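Local structure of aldehyde Dehydrogenase (Burkholderia cenocepacia, 4O6R) at residues 65-69 / 70-74; 235-238 / 239-242; 267-270 / 271-274; 321-324 / 325-328. The protein probably oxidises aldehydes with NAD(P)+ as an aldehyde dehydrogenase, and here carries adenosine monophosphate in its nucleotide pocket. All coordinates share one frame; numbering follows the deposited sequence.

Interaction 1. Residues 65-69 / 70-74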
loop_
_atom_site.group_PDB
_atom_site.type_symbol
_atom_site.label_atom_id
_atom_site.label_comp_id
_atom_site.label_asym_id
_atom_site.label_seq_id
_atom_site.Cartn_x
_atom_site.Cartn_y
_atom_site.Cartn_z
ATOM N N SER A 65 -0.927 6.314 -23.323
ATOM C CA SER A 65 -1.482 5.558 -22.221
ATOM C C SER A 65 -1.371 4.039 -22.495
ATOM O O SER A 65 -1.219 3.262 -21.547
ATOM C CB SER A 65 -2.927 5.982 -21.944
ATOM O OG SER A 65 -3.773 5.824 -23.082
ATOM N N ALA A 66 -1.408 3.613 -23.762
ATOM C CA ALA A 66 -1.313 2.172 -24.076
ATOM C C ALA A 66 0.097 1.618 -24.007
ATOM O O ALA A 66 0.260 0.408 -23.914
ATOM C CB ALA A 66 -1.872 1.859 -25.448
ATOM N N MET A 67 1.093 2.483 -24.114
ATOM C CA MET A 67 2.488 2.090 -23.985
ATOM C C MET A 67 2.662 1.441 -22.606
ATOM O O MET A 67 2.122 1.957 -21.609
ATOM C CB MET A 67 3.378 3.337 -24.103
ATOM C CG MET A 67 4.865 3.065 -24.091
ATOM S SD MET A 67 5.859 4.572 -24.232
ATOM C CE MET A 67 5.316 5.066 -25.856
ATOM N N PRO A 68 3.427 0.326 -22.538
ATOM C CA PRO A 68 3.709 -0.268 -21.246
ATOM C C PRO A 68 4.308 0.780 -20.324
ATOM O O PRO A 68 5.106 1.602 -20.758
ATOM C CB PRO A 68 4.755 -1.338 -21.570
ATOM C CG PRO A 68 4.470 -1.710 -22.986
ATOM C CD PRO A 68 4.068 -0.422 -23.637
ATOM N N ALA A 69 3.956 0.705 -19.048
ATOM C CA ALA A 69 4.430 1.648 -18.043
ATOM C C ALA A 69 5.947 1.715 -18.027
ATOM O O ALA A 69 6.521 2.791 -17.943
ATOM C CB ALA A 69 3.888 1.256 -16.676
ATOM N N ALA A 70 6.598 0.567 -18.119
ATOM C CA ALA A 70 8.052 0.508 -18.119
ATOM C C ALA A 70 8.672 1.295 -19.272
ATOM O O ALA A 70 9.773 1.846 -19.119
ATOM C CB ALA A 70 8.535 -0.931 -18.174
ATOM N N GLU A 71 7.981 1.330 -20.413
ATOM C CA GLU A 71 8.467 2.060 -21.596
ATOM C C GLU A 71 8.353 3.567 -21.420
ATOM O O GLU A 71 9.267 4.309 -21.787
ATOM C CB GLU A 71 7.741 1.596 -22.868
ATOM C CG GLU A 71 8.010 0.140 -23.226
ATOM C CD GLU A 71 7.442 -0.268 -24.587
ATOM O OE1 GLU A 71 6.906 0.607 -25.324
ATOM O OE2 GLU A 71 7.530 -1.474 -24.898
ATOM N N ARG A 72 7.246 4.028 -20.836
ATOM C CA ARG A 72 7.132 5.442 -20.431
ATOM C C ARG A 72 8.237 5.765 -19.421
ATOM O O ARG A 72 8.922 6.793 -19.509
ATOM C CB ARG A 72 5.782 5.774 -19.793
ATOM C CG ARG A 72 4.605 5.591 -20.721
ATOM C CD ARG A 72 3.355 6.276 -20.186
ATOM N NE ARG A 72 2.928 5.722 -18.919
ATOM C CZ ARG A 72 2.005 4.784 -18.754
ATOM N NH1 ARG A 72 1.415 4.216 -19.776
ATOM N NH2 ARG A 72 1.687 4.393 -17.540
ATOM N N GLY A 73 8.408 4.862 -18.474
ATOM C CA GLY A 73 9.476 4.985 -17.478
ATOM C C GLY A 73 10.861 5.151 -18.106
ATOM O O GLY A 73 11.653 6.021 -17.702
ATOM N N ARG A 74 11.160 4.294 -19.070
ATOM C CA ARG A 74 12.477 4.318 -19.746
ATOM C C ARG A 74 12.760 5.696 -20.387
ATOM O O ARG A 74 13.901 6.215 -20.340
ATOM C CB ARG A 74 12.549 3.179 -20.778
ATOM C CG ARG A 74 13.853 3.090 -21.556
ATOM C CD ARG A 74 14.996 2.664 -20.638
ATOM N NE ARG A 74 16.173 2.146 -21.355
ATOM C CZ ARG A 74 16.199 0.992 -22.033
ATOM N NH1 ARG A 74 15.107 0.216 -22.123
ATOM N NH2 ARG A 74 17.305 0.612 -22.637
#

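Interaction 2. Residues 235-238 / 239-242. With AMP (adenosine monophosphate), chain E.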
loop_
_atom_site.group_PDB
_atom_site.type_symbol
_atom_site.label_atom_id
_atom_site.label_comp_id
_atom_site.label_asym_id
_atom_site.label_seq_id
_atom_site.Cartn_x
_atom_site.Cartn_y
_atom_site.Cartn_z
ATOM N N THR A 235 -2.840 33.111 -4.567
ATOM C CA THR A 235 -4.186 32.751 -4.125
ATOM C C THR A 235 -5.236 33.273 -5.046
ATOM O O THR A 235 -6.158 32.533 -5.432
ATOM C CB THR A 235 -4.471 33.316 -2.723
ATOM O OG1 THR A 235 -3.295 33.183 -1.929
ATOM C CG2 THR A 235 -5.614 32.541 -2.037
ATOM N N ALA A 236 -5.122 34.554 -5.419
ATOM C CA ALA A 236 -6.111 35.154 -6.293
ATOM C C ALA A 236 -6.204 34.393 -7.615
ATOM O O ALA A 236 -7.286 34.173 -8.161
ATOM C CB ALA A 236 -5.774 36.618 -6.564
ATOM N N THR A 237 -5.059 34.034 -8.168
ATOM C CA THR A 237 -5.101 33.340 -9.442
ATOM C C THR A 237 -5.617 31.907 -9.254
ATOM O O THR A 237 -6.324 31.383 -10.104
ATOM C CB THR A 237 -3.759 33.434 -10.169
ATOM O OG1 THR A 237 -3.536 34.815 -10.441
ATOM C CG2 THR A 237 -3.801 32.707 -11.482
ATOM N N GLY A 238 -5.308 31.289 -8.126
ATOM C CA GLY A 238 -5.865 29.974 -7.806
ATOM C C GLY A 238 -7.379 29.949 -7.786
ATOM O O GLY A 238 -7.988 29.005 -8.304
ATOM N N ARG A 239 -7.984 30.990 -7.206
ATOM C CA ARG A 239 -9.460 31.169 -7.251
ATOM C C ARG A 239 -9.998 31.210 -8.694
ATOM O O ARG A 239 -10.989 30.571 -9.020
ATOM C CB ARG A 239 -9.900 32.427 -6.485
ATOM C CG ARG A 239 -9.654 32.360 -4.979
ATOM C CD ARG A 239 -10.450 33.401 -4.200
ATOM N NE ARG A 239 -10.255 33.200 -2.766
ATOM C CZ ARG A 239 -9.314 33.775 -2.028
ATOM N NH1 ARG A 239 -8.495 34.660 -2.551
ATOM N NH2 ARG A 239 -9.192 33.472 -0.742
ATOM N N ARG A 240 -9.285 31.908 -9.570
ATOM C CA ARG A 240 -9.639 31.983 -10.983
ATOM C C ARG A 240 -9.510 30.621 -11.708
ATOM O O ARG A 240 -10.314 30.302 -12.578
ATOM C CB ARG A 240 -8.778 33.040 -11.704
ATOM C CG ARG A 240 -8.969 34.463 -11.173
ATOM C CD ARG A 240 -8.627 35.557 -12.195
ATOM N NE ARG A 240 -7.217 35.544 -12.602
ATOM C CZ ARG A 240 -6.207 36.154 -11.959
ATOM N NH1 ARG A 240 -6.401 36.844 -10.829
ATOM N NH2 ARG A 240 -4.968 36.061 -12.441
ATOM N N ILE A 241 -8.511 29.826 -11.319
ATOM C CA ILE A 241 -8.370 28.461 -11.827
ATOM C C ILE A 241 -9.570 27.631 -11.434
ATOM O O ILE A 241 -10.152 26.935 -12.253
ATOM C CB ILE A 241 -7.101 27.762 -11.277
ATOM C CG1 ILE A 241 -5.816 28.456 -11.779
ATOM C CG2 ILE A 241 -7.088 26.286 -11.657
ATOM C CD1 ILE A 241 -5.613 28.458 -13.287
ATOM N N VAL A 242 -9.927 27.696 -10.161
ATOM C CA VAL A 242 -11.098 26.997 -9.658
ATOM C C VAL A 242 -12.337 27.393 -10.434
ATOM O O VAL A 242 -13.075 26.526 -10.908
ATOM C CB VAL A 242 -11.267 27.187 -8.141
ATOM C CG1 VAL A 242 -12.600 26.627 -7.661
ATOM C CG2 VAL A 242 -10.129 26.491 -7.417
HETATM P P AMP E . 0.489 34.236 -10.687
HETATM O O1P AMP E . 0.129 33.415 -9.497
HETATM O O2P AMP E . -0.735 34.967 -11.281
HETATM O O3P AMP E . 1.754 35.084 -10.465
HETATM O "O5'" AMP E . 0.967 33.232 -11.907
HETATM C "C5'" AMP E . 1.705 31.979 -11.882
HETATM C "C4'" AMP E . 1.516 31.315 -13.279
HETATM O "O4'" AMP E . 0.122 31.392 -13.635
HETATM C "C3'" AMP E . 2.249 31.943 -14.473
HETATM O "O3'" AMP E . 2.766 30.985 -15.450
HETATM C "C2'" AMP E . 1.177 32.877 -15.061
HETATM O "O2'" AMP E . 1.364 33.298 -16.432
HETATM C "C1'" AMP E . -0.117 32.095 -14.854
HETATM N N9 AMP E . -1.379 32.910 -14.805
HETATM C C8 AMP E . -1.518 34.239 -14.514
HETATM N N7 AMP E . -2.832 34.626 -14.608
HETATM C C5 AMP E . -3.576 33.538 -14.952
HETATM C C6 AMP E . -5.012 33.211 -15.204
HETATM N N6 AMP E . -5.976 34.137 -15.118
HETATM N N1 AMP E . -5.373 31.956 -15.528
HETATM C C2 AMP E . -4.436 31.002 -15.630
HETATM N N3 AMP E . -3.117 31.221 -15.432
HETATM C C4 AMP E . -2.612 32.425 -15.091
#

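Interaction 3. Residues 267-270 / 271-274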
loop_
_atom_site.group_PDB
_atom_site.type_symbol
_atom_site.label_atom_id
_atom_site.label_comp_id
_atom_site.label_asym_id
_atom_site.label_seq_id
_atom_site.Cartn_x
_atom_site.Cartn_y
_atom_site.Cartn_z
ATOM N N ASP A 267 16.925 25.678 23.127
ATOM C CA ASP A 267 17.851 24.564 23.180
ATOM C C ASP A 267 18.380 24.171 21.763
ATOM O O ASP A 267 18.981 23.119 21.583
ATOM C CB ASP A 267 17.171 23.390 23.876
ATOM C CG ASP A 267 16.151 22.717 22.990
ATOM O OD1 ASP A 267 15.570 23.427 22.136
ATOM O OD2 ASP A 267 15.967 21.490 23.111
ATOM N N ALA A 268 18.135 25.011 20.754
ATOM C CA ALA A 268 18.590 24.735 19.401
ATOM C C ALA A 268 20.132 24.802 19.329
ATOM O O ALA A 268 20.777 25.507 20.116
ATOM C CB ALA A 268 17.997 25.745 18.443
ATOM N N ASN A 269 20.708 24.062 18.390
ATOM C CA ASN A 269 22.101 24.273 17.980
ATOM C C ASN A 269 22.115 25.568 17.163
ATOM O O ASN A 269 21.631 25.604 16.034
ATOM C CB ASN A 269 22.580 23.096 17.142
ATOM C CG ASN A 269 24.036 23.222 16.729
ATOM O OD1 ASN A 269 24.491 24.255 16.284
ATOM N ND2 ASN A 269 24.770 22.139 16.875
ATOM N N LEU A 270 22.601 26.643 17.773
ATOM C CA LEU A 270 22.552 27.954 17.119
ATOM C C LEU A 270 23.400 27.998 15.859
ATOM O O LEU A 270 22.976 28.572 14.882
ATOM C CB LEU A 270 22.965 29.060 18.084
ATOM C CG LEU A 270 22.091 29.215 19.325
ATOM C CD1 LEU A 270 22.576 30.381 20.199
ATOM C CD2 LEU A 270 20.644 29.415 18.934
ATOM N N ASP A 271 24.562 27.354 15.832
ATOM C CA ASP A 271 25.327 27.331 14.585
ATOM C C ASP A 271 24.514 26.738 13.420
ATOM O O ASP A 271 24.403 27.324 12.358
ATOM C CB ASP A 271 26.594 26.526 14.753
ATOM C CG ASP A 271 27.391 26.459 13.476
ATOM O OD1 ASP A 271 27.792 27.514 12.956
ATOM O OD2 ASP A 271 27.597 25.338 12.955
ATOM N N ALA A 272 23.931 25.574 13.654
ATOM C CA ALA A 272 23.071 24.929 12.652
ATOM C C ALA A 272 21.873 25.785 12.290
ATOM O O ALA A 272 21.562 25.915 11.118
ATOM C CB ALA A 272 22.618 23.554 13.145
ATOM N N ALA A 273 21.228 26.399 13.276
ATOM C CA ALA A 273 20.008 27.144 13.043
ATOM C C ALA A 273 20.238 28.476 12.344
ATOM O O ALA A 273 19.429 28.905 11.544
ATOM C CB ALA A 273 19.237 27.333 14.360
ATOM N N ILE A 274 21.351 29.131 12.636
ATOM C CA ILE A 274 21.674 30.374 11.958
ATOM C C ILE A 274 21.940 30.091 10.483
ATOM O O ILE A 274 21.425 30.787 9.593
ATOM C CB ILE A 274 22.884 31.044 12.635
ATOM C CG1 ILE A 274 22.477 31.585 14.001
ATOM C CG2 ILE A 274 23.430 32.164 11.785
ATOM C CD1 ILE A 274 23.638 31.713 14.959
HETATM O O HOH W 1 26.036 26.170 17.875
#

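Interaction 4. Residues 321-324 / 325-328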
loop_
_atom_site.group_PDB
_atom_site.type_symbol
_atom_site.label_atom_id
_atom_site.label_comp_id
_atom_site.label_asym_id
_atom_site.label_seq_id
_atom_site.Cartn_x
_atom_site.Cartn_y
_atom_site.Cartn_z
ATOM N N PRO A 321 24.767 36.787 -11.679
ATOM C CA PRO A 321 24.490 35.357 -11.614
ATOM C C PRO A 321 25.555 34.515 -12.310
ATOM O O PRO A 321 25.836 33.402 -11.874
ATOM C CB PRO A 321 23.167 35.222 -12.368
ATOM C CG PRO A 321 22.499 36.519 -12.170
ATOM C CD PRO A 321 23.599 37.529 -12.195
ATOM N N LEU A 322 26.164 35.040 -13.366
ATOM C CA LEU A 322 27.141 34.238 -14.100
ATOM C C LEU A 322 28.508 34.072 -13.414
ATOM O O LEU A 322 29.301 33.245 -13.822
ATOM C CB LEU A 322 27.256 34.740 -15.534
ATOM C CG LEU A 322 25.930 34.625 -16.323
ATOM C CD1 LEU A 322 26.127 34.785 -17.821
ATOM C CD2 LEU A 322 25.150 33.337 -16.064
ATOM N N ASP A 323 28.758 34.833 -12.351
ATOM C CA ASP A 323 29.981 34.725 -11.552
ATOM C C ASP A 323 29.834 33.623 -10.475
ATOM O O ASP A 323 28.965 33.726 -9.608
ATOM C CB ASP A 323 30.253 36.088 -10.900
ATOM C CG ASP A 323 31.594 36.158 -10.176
ATOM O OD1 ASP A 323 32.173 35.126 -9.798
ATOM O OD2 ASP A 323 32.073 37.291 -9.997
ATOM N N PRO A 324 30.676 32.571 -10.530
ATOM C CA PRO A 324 30.613 31.460 -9.573
ATOM C C PRO A 324 30.848 31.854 -8.116
ATOM O O PRO A 324 30.508 31.087 -7.213
ATOM C CB PRO A 324 31.707 30.485 -10.034
ATOM C CG PRO A 324 32.379 31.110 -11.202
ATOM C CD PRO A 324 31.726 32.408 -11.550
ATOM N N ASN A 325 31.448 33.027 -7.896
ATOM C CA ASN A 325 31.651 33.577 -6.559
ATOM C C ASN A 325 30.356 34.208 -6.018
ATOM O O ASN A 325 30.268 34.508 -4.855
ATOM C CB ASN A 325 32.785 34.625 -6.597
ATOM C CG ASN A 325 33.344 34.952 -5.218
ATOM O OD1 ASN A 325 33.504 34.072 -4.374
ATOM N ND2 ASN A 325 33.667 36.217 -4.996
ATOM N N THR A 326 29.361 34.453 -6.882
ATOM C CA THR A 326 28.106 35.086 -6.452
ATOM C C THR A 326 27.257 34.146 -5.598
ATOM O O THR A 326 27.048 33.011 -5.974
ATOM C CB THR A 326 27.256 35.549 -7.643
ATOM O OG1 THR A 326 27.934 36.613 -8.326
ATOM C CG2 THR A 326 25.834 35.995 -7.196
ATOM N N GLU A 327 26.784 34.642 -4.451
ATOM C CA GLU A 327 25.946 33.868 -3.533
ATOM C C GLU A 327 24.468 34.222 -3.630
ATOM O O GLU A 327 23.628 33.394 -3.320
ATOM C CB GLU A 327 26.386 34.074 -2.094
ATOM C CG GLU A 327 27.768 33.524 -1.773
ATOM C CD GLU A 327 28.202 33.822 -0.344
ATOM O OE1 GLU A 327 28.049 34.991 0.124
ATOM O OE2 GLU A 327 28.700 32.873 0.318
ATOM N N MET A 328 24.163 35.457 -4.022
ATOM C CA MET A 328 22.793 35.893 -4.226
ATOM C C MET A 328 22.698 36.754 -5.484
ATOM O O MET A 328 23.448 37.680 -5.666
ATOM C CB MET A 328 22.263 36.677 -3.024
ATOM C CG MET A 328 20.819 37.153 -3.227
ATOM S SD MET A 328 20.041 38.019 -1.816
ATOM C CE MET A 328 19.640 36.605 -0.910
HETATM O O HOH W 2 27.209 31.709 -8.379
#

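Interaction 1. Residues 65-69 / 70-74
Arg72 and Ala69 meet at a helix-to-helix junction, in the short link between helices 47-66 and 69-85, with Pro68 at the N-cap position. The CG of the arginine stands beside the backbone N, and the chain bends at chi3 (-62°), which carries the guanidinium back against the first turn. Ala69 CA lies 3.9 Å above its plane, offset toward the rim, and Ala69 CB is as far from NH2. Met67 O approaches obliquely, 3.0 Å from NH1, at an angle too poor for a hydrogen bond. The group is held instead by partners outside the junction, with NE bonded to Ala172 O and NH1 weakly to Trp64 O.

The backbone opens the helix in the usual way. Pro68 O accepts from Arg72 N at 3.2 Å, nearly head-on, and from Glu71 N at 2.9 Å, the latter coming in 56° above the carbonyl plane. Ala69 O takes Gly73 N at 2.9 Å. A second subunit covers the turn, Ala66 O accepting from its Thr136 while Pro68 packs on that same residue. Met67, with CG anti to its N (chi1 -176°), brings SD to 3.9 Å from Arg72 CG.

Interaction 2. Residues 235-238 / 239-242
Thr237 and Arg240, one turn apart on helix 235-245, share the adenosine monophosphate site. Thr237 OG1 donates to AMP O2P at 2.9 Å, and its CG2 meets the adenine at C5, 3.6 Å away. The arginine folds back over this threonine: with a bend at chi3 (-63°), Thr237 CA sits 3.9 Å above the guanidinium plane, over its centre. AMP N7 lies at the edge of the same group, in its plane, 3.4 Å from NH2. At that edge NE and AMP N6, both donor nitrogens, approach to 3.1 Å without forming a bond. NH2 is also close to Thr237 OG1, yet the angle is too poor for a hydrogen bond. Ile241 extends the apolar contact, its CD1 lying 3.7 Å from AMP C2.

Behind these groups, Thr237 N is bonded to Ser234 OG, and Ser234 N in turn binds the nucleotide. Ile241 N pairs with Thr237 O at 2.9 Å, a helical bond that links two of the ligand-contacting residues. Farther round the helix, Thr235 CG2 covers one face of the Arg239 guanidinium, 3.6 Å from NH1; NH2 of that arginine bonds to Gly247 O of a neighbouring subunit. Ile241 packs on strands 228-232 and 251-255, which flank helix 235-245 in a beta-alpha-beta unit of the Rossmann-type nucleotide-binding domain.

Interaction 3. Residues 267-270 / 271-274
Asn269 O accepts from Ala273 N at 2.9 Å, and Leu270 O from Ile274 N at 2.8 Å, the two bonds that start the first turn of helix 270-282. The change of course falls exactly between the two acceptors, since Asn269 is extended whereas Leu270 already has helical angles.

The asparagine side chain then closes the end of the helix. With CG anti to the backbone N (chi1 -178°), the amide lies alongside the turn, and OD1 accepts a hydrogen bond from Ala272 N over 3.0 Å, almost straight (177°). This donor stands 47° above the amide plane. A water joins the same end: it donates to Asn269 OD1 at 2.9 Å and accepts from Asp271 N at 2.8 Å, so two N-H groups that have no earlier helical carbonyl to meet find partners. The carboxylate of Asp271 should suit the positive end of the helix dipole; its OD1 is hydrogen-bonded to a glycerol probably left from crystallisation.

The apolar side is lighter. Leu270 CB and Ile274 CD1 are 4.2 Å apart, and Ile274 CD1 also bends in to 3.2 Å from Leu270 O. Both residues pack on Arg308 of helix 302-315, whereas Ala272 and Ala273 rest on Trp423 of strand 421-423. What results is an asparagine N-cap, placed where the loop after strand 261-264 leads into helix 270-282.

Interaction 4. Residues 321-324 / 325-328
Asp323 uses both its backbone and its side chain to fold the chain back toward Thr326. The hydrogen bonds come first. Asp323 O accepts from Thr326 N at 2.8 Å, although the donor stands well above the carbonyl plane, 51° out of it. The carboxylate adds a second bond: CG is anti to the backbone N (chi1 -173°), so that OD1 lies beside the chain and receives Asn325 N at 2.9 Å, again from above its own plane. Pro324, between Asp323 and Asn325, has no N-H.

Water supplies the next kind of link. One molecule donates to Asp323 O at 2.9 Å and to Thr326 O at 2.7 Å, bridging the two ends of the turn and giving Asp323 O a second donor.

In van der Waals contact, Asp323 and Asn325 lie side by side, pointing the same way, with Asn325 CB 3.3 Å from Asp323 OD1 and the carboxylate and amide planes 42° apart. Thr326 OG1 passes 3.5 Å from Asp323 CB.

Polar bonds to the surroundings form a last group: Thr326 OG1 with Asn320 O, Asn325 O with Arg317 NE, and Glu327 OE2 in a salt bridge with Arg496 of a neighbouring subunit.

The bond from Thr326 N closes a type I beta turn, its type set by the backbone angles of Pro324 and Asn325, and the bond from Asn325 N to OD1 makes an Asx turn at its start.

All four contacts are local, and each is only partly buried; none lies on the same helix as another. Interaction 2 has the most buried residues and sits nearest the chain centre, the only one at the nucleotide, where Thr237 and Arg240 face a ligand. Interactions 1 and 3 both begin a helix; among the bonds across the segments, the cap residue gives only its carbonyl in the first, but carbonyl and side chain in the second. Interaction 4 makes no helix: its carboxylate and a water shape a turn. Helix 302-315, which covers interaction 3, leads into the loop of interaction 4, and their nearest atoms are about 12 Å apart. Neighbouring subunits touch interactions 1, 2 and 4, but not interaction 3.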